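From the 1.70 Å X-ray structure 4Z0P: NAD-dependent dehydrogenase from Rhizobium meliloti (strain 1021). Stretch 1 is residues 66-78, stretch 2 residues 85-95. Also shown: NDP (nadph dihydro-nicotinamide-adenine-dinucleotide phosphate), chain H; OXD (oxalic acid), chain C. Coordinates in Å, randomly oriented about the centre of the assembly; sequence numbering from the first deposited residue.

Stretch 1 (66-78) DLKVVFSGGAGVD
Stretch 2 85-95: GLPDVPLVRFV

The guanidinium of R93 ties the two stretches to the bound NADPH: its NH1 donates both to A75 O (3.2 Å, near the guanidinium plane) and to NDP O2N (2.8 Å), while R93 NH2 adds a bond to NDP O2N (3.2 Å) and NDP O1A lies over one face. R93 reaches there with chi1 p (76°), chi2 and chi3 t, and chi4 89°. Next to it, A75 N donates to OXD O3 (2.9 Å) and G76 N to OXD O5 (2.7 Å) of the oxalic acid; a CB on G74 would clash with OXD O3.

Leading into this site in sequence, strands 69-72 and 91-92 run parallel, V70 paired with L91 and F71 with V92 (CA-CA 4.8 Å each). V70, F71, L91 and V92 are extended (phi/psi near -110/125), V69 is -147/136 and S72 -74/140, and the hydrogen bonds alternate: V70 N to P90 O (3.1 Å), V92 N to V70 O (2.9 Å), S72 N to V92 O (2.9 Å). Beyond the strands, G73 turns (-74/-7), yet F94 N still reaches G74 O (3.0 Å), and A75 CA approaches F94 O (3.3 Å) in a CA-H...O contact. A water donates to S72 O (2.8 Å) and V92 O (2.9 Å), bridging the two stretches; V92 O also accepts the direct bond from S72 N. S72, chi1 t, donates from its OG to G74 O (3.0 Å), two residues ahead in the same stretch.

V70 and L91 share one face of the sheet, V70 CG1 meeting L91 CD1 at 3.7 Å; V70 (t) also packs its CG2 on P87 CG (3.8 Å), and V77 (m) brings CG1 to L91 CD2 (4.0 Å). L91 is t,p. On the other face F71 (m, chi2 -87°) sets CD1 against V92 CB (3.7 Å), the ring oblique. V69, whose CA-to-CB bond points sideways, brings CG1 to V92 CG2 (3.8 Å); V69 and V92 are both t.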

# COMPACT_ATOMS: atom_id res chain seq x y z
N ASP A 66 -12.56 2.78 43.38
CA ASP A 66 -12.59 1.36 43.76
C ASP A 66 -12.36 0.45 42.57
O ASP A 66 -12.60 -0.77 42.63
CB ASP A 66 -13.92 1.07 44.41
CG ASP A 66 -14.18 1.97 45.59
OD1 ASP A 66 -13.26 2.13 46.42
OD2 ASP A 66 -15.31 2.52 45.71
N LEU A 67 -11.79 1.01 41.52
CA LEU A 67 -11.50 0.22 40.33
C LEU A 67 -10.54 -0.91 40.67
O LEU A 67 -9.60 -0.73 41.48
CB LEU A 67 -10.92 1.07 39.21
CG LEU A 67 -11.87 2.13 38.64
CD1 LEU A 67 -11.11 3.05 37.70
CD2 LEU A 67 -13.04 1.50 37.91
N LYS A 68 -10.82 -2.07 40.10
CA LYS A 68 -9.99 -3.28 40.27
C LYS A 68 -9.13 -3.55 39.04
O LYS A 68 -8.08 -4.21 39.15
CB LYS A 68 -10.84 -4.50 40.56
CG LYS A 68 -11.58 -4.44 41.91
CD LYS A 68 -12.43 -5.67 42.10
N VAL A 69 -9.59 -3.10 37.87
CA VAL A 69 -8.80 -3.18 36.63
C VAL A 69 -9.16 -1.98 35.77
O VAL A 69 -10.33 -1.63 35.64
CB VAL A 69 -9.11 -4.45 35.79
CG1 VAL A 69 -8.12 -4.61 34.64
CG2 VAL A 69 -9.12 -5.71 36.65
N VAL A 70 -8.13 -1.36 35.21
CA VAL A 70 -8.25 -0.26 34.26
C VAL A 70 -7.90 -0.79 32.88
O VAL A 70 -6.88 -1.45 32.70
CB VAL A 70 -7.35 0.90 34.66
CG1 VAL A 70 -7.52 2.06 33.70
CG2 VAL A 70 -7.68 1.36 36.07
N PHE A 71 -8.75 -0.51 31.90
CA PHE A 71 -8.53 -0.93 30.53
C PHE A 71 -8.29 0.29 29.65
O PHE A 71 -9.13 1.16 29.60
CB PHE A 71 -9.75 -1.67 29.99
CG PHE A 71 -10.02 -2.94 30.72
CD1 PHE A 71 -9.40 -4.11 30.33
CD2 PHE A 71 -10.89 -2.98 31.80
CE1 PHE A 71 -9.61 -5.30 31.01
CE2 PHE A 71 -11.14 -4.18 32.47
CZ PHE A 71 -10.49 -5.34 32.06
N SER A 72 -7.15 0.34 29.00
CA SER A 72 -6.92 1.37 27.98
C SER A 72 -7.72 1.06 26.72
O SER A 72 -7.76 -0.07 26.24
CB SER A 72 -5.42 1.45 27.62
OG SER A 72 -5.21 2.47 26.66
N GLY A 73 -8.28 2.10 26.12
CA GLY A 73 -8.89 1.98 24.80
C GLY A 73 -7.94 1.86 23.63
O GLY A 73 -8.38 1.62 22.48
N GLY A 74 -6.63 2.02 23.90
CA GLY A 74 -5.60 1.93 22.87
C GLY A 74 -4.47 1.03 23.30
O GLY A 74 -4.42 0.55 24.45
N ALA A 75 -3.56 0.80 22.37
CA ALA A 75 -2.35 0.01 22.66
C ALA A 75 -1.36 0.77 23.51
O ALA A 75 -0.60 0.15 24.25
CB ALA A 75 -1.68 -0.42 21.37
N GLY A 76 -1.35 2.09 23.35
CA GLY A 76 -0.42 2.96 24.06
C GLY A 76 -1.03 3.39 25.38
O GLY A 76 -2.24 3.54 25.49
N VAL A 77 -0.20 3.50 26.41
CA VAL A 77 -0.69 3.86 27.73
C VAL A 77 0.02 5.08 28.31
O VAL A 77 -0.14 5.36 29.52
CB VAL A 77 -0.60 2.68 28.74
CG1 VAL A 77 -1.64 1.61 28.41
CG2 VAL A 77 0.82 2.12 28.80
N ASP A 78 0.82 5.78 27.51
CA ASP A 78 1.61 6.91 28.03
C ASP A 78 0.74 8.02 28.63
O ASP A 78 1.10 8.61 29.63
CB ASP A 78 2.56 7.47 26.99
CG ASP A 78 1.85 7.88 25.71
OD1 ASP A 78 1.26 6.98 25.04
OD2 ASP A 78 1.88 9.08 25.39
N GLY A 85 -4.38 10.08 40.25
CA GLY A 85 -5.00 9.05 41.04
C GLY A 85 -5.11 7.70 40.35
O GLY A 85 -5.84 6.84 40.83
N LEU A 86 -4.36 7.47 39.28
CA LEU A 86 -4.38 6.14 38.61
C LEU A 86 -4.17 5.07 39.67
O LEU A 86 -3.20 5.10 40.42
CB LEU A 86 -3.34 6.04 37.49
CG LEU A 86 -3.29 4.67 36.77
CD1 LEU A 86 -4.41 4.48 35.78
CD2 LEU A 86 -1.95 4.51 36.06
N PRO A 87 -5.13 4.13 39.79
CA PRO A 87 -5.04 3.20 40.91
C PRO A 87 -3.96 2.17 40.76
O PRO A 87 -3.56 1.82 39.65
CB PRO A 87 -6.44 2.55 40.94
CG PRO A 87 -6.92 2.66 39.55
CD PRO A 87 -6.43 4.00 39.09
N ASP A 88 -3.49 1.67 41.90
CA ASP A 88 -2.45 0.66 41.98
C ASP A 88 -3.06 -0.73 41.74
O ASP A 88 -3.07 -1.59 42.62
CB ASP A 88 -1.77 0.79 43.36
CG ASP A 88 -0.56 -0.10 43.53
OD1 ASP A 88 0.06 -0.49 42.54
OD2 ASP A 88 -0.21 -0.39 44.70
N VAL A 89 -3.57 -0.94 40.53
CA VAL A 89 -4.22 -2.18 40.13
C VAL A 89 -3.78 -2.41 38.67
O VAL A 89 -3.24 -1.50 38.05
CB VAL A 89 -5.77 -2.08 40.23
CG1 VAL A 89 -6.21 -1.76 41.64
CG2 VAL A 89 -6.33 -1.03 39.26
N PRO A 90 -4.03 -3.61 38.12
CA PRO A 90 -3.56 -3.86 36.76
C PRO A 90 -4.15 -2.91 35.74
O PRO A 90 -5.34 -2.60 35.80
CB PRO A 90 -4.03 -5.28 36.46
CG PRO A 90 -4.20 -5.92 37.80
CD PRO A 90 -4.60 -4.82 38.74
N LEU A 91 -3.28 -2.43 34.86
CA LEU A 91 -3.65 -1.65 33.70
C LEU A 91 -3.45 -2.52 32.46
O LEU A 91 -2.31 -2.94 32.18
CB LEU A 91 -2.80 -0.38 33.61
CG LEU A 91 -2.91 0.45 32.33
CD1 LEU A 91 -4.32 0.99 32.16
CD2 LEU A 91 -1.92 1.61 32.41
N VAL A 92 -4.54 -2.77 31.74
CA VAL A 92 -4.56 -3.68 30.61
C VAL A 92 -4.60 -2.85 29.34
O VAL A 92 -5.53 -2.05 29.17
CB VAL A 92 -5.79 -4.61 30.65
CG1 VAL A 92 -5.90 -5.45 29.38
CG2 VAL A 92 -5.73 -5.50 31.88
N ARG A 93 -3.64 -3.04 28.42
CA ARG A 93 -3.66 -2.29 27.15
C ARG A 93 -4.45 -3.05 26.09
O ARG A 93 -4.71 -4.24 26.23
CB ARG A 93 -2.22 -1.99 26.68
CG ARG A 93 -1.49 -3.18 26.07
CD ARG A 93 0.01 -2.97 26.05
NE ARG A 93 0.66 -3.95 25.20
CZ ARG A 93 0.88 -3.79 23.89
NH1 ARG A 93 0.50 -2.69 23.25
NH2 ARG A 93 1.47 -4.75 23.22
N PHE A 94 -4.83 -2.37 25.01
CA PHE A 94 -5.57 -3.01 23.92
C PHE A 94 -4.61 -3.64 22.92
O PHE A 94 -3.73 -2.98 22.37
CB PHE A 94 -6.44 -1.96 23.22
CG PHE A 94 -7.42 -2.50 22.19
CD1 PHE A 94 -8.09 -3.70 22.35
CD2 PHE A 94 -7.67 -1.75 21.04
CE1 PHE A 94 -8.99 -4.16 21.40
CE2 PHE A 94 -8.58 -2.20 20.09
CZ PHE A 94 -9.23 -3.40 20.27
N VAL A 95 -4.76 -4.95 22.75
CA VAL A 95 -4.02 -5.72 21.77
C VAL A 95 -5.09 -6.56 21.07
O VAL A 95 -5.83 -7.26 21.74
CB VAL A 95 -2.99 -6.64 22.44
CG1 VAL A 95 -2.32 -7.55 21.42
CG2 VAL A 95 -1.92 -5.81 23.14
PA NDP H . 4.59 -3.46 22.15
O1A NDP H . 4.73 -3.26 23.65
O2A NDP H . 4.09 -4.79 21.68
O5B NDP H . 6.02 -3.21 21.53
C5B NDP H . 6.88 -2.16 21.92
C4B NDP H . 8.23 -2.40 21.29
O4B NDP H . 9.02 -1.25 21.56
C3B NDP H . 8.99 -3.59 21.88
O3B NDP H . 9.70 -4.21 20.81
C2B NDP H . 9.94 -2.94 22.86
O2B NDP H . 11.13 -3.66 23.10
C1B NDP H . 10.25 -1.68 22.11
N9A NDP H . 10.82 -0.67 23.03
C8A NDP H . 10.24 -0.02 24.06
N7A NDP H . 11.04 0.82 24.67
C5A NDP H . 12.22 0.69 24.00
C6A NDP H . 13.49 1.28 24.17
N6A NDP H . 13.75 2.20 25.13
N1A NDP H . 14.49 0.92 23.31
C2A NDP H . 14.23 0.01 22.36
N3A NDP H . 13.08 -0.62 22.12
C4A NDP H . 12.10 -0.22 22.98
O3 NDP H . 3.68 -2.22 21.67
PN NDP H . 2.78 -2.28 20.32
O1N NDP H . 3.59 -2.79 19.18
O2N NDP H . 1.46 -2.89 20.60
O5D NDP H . 2.49 -0.72 20.19
C5D NDP H . 3.57 0.17 19.97
C4D NDP H . 3.11 1.62 20.10
O4D NDP H . 2.38 2.02 18.94
C3D NDP H . 2.15 1.93 21.24
O3D NDP H . 2.85 2.05 22.49
C2D NDP H . 1.47 3.22 20.83
O2D NDP H . 2.19 4.35 21.34
C1D NDP H . 1.62 3.17 19.29
N1N NDP H . 0.34 3.13 18.59
C2N NDP H . -0.05 4.16 17.75
C3N NDP H . -1.24 4.13 17.07
C7N NDP H . -1.62 5.14 16.04
O7N NDP H . -2.81 5.20 15.68
N7N NDP H . -0.71 5.96 15.55
C4N NDP H . -2.17 2.99 17.29
C5N NDP H . -1.68 1.95 18.23
C6N NDP H . -0.50 2.02 18.81
P2B NDP H . 11.14 -5.00 23.99
O1X NDP H . 10.47 -6.03 23.12
O2X NDP H . 12.63 -5.24 24.18
O3X NDP H . 10.40 -4.69 25.24
C1 OXD C . -3.29 3.69 20.49
C2 OXD C . -3.47 4.92 19.74
O3 OXD C . -4.03 2.69 20.26
O4 OXD C . -4.60 5.23 19.32
O5 OXD C . -2.40 3.66 21.36
O6 OXD C . -2.50 5.67 19.55
O HOH W 1 -7.58 -2.64 27.28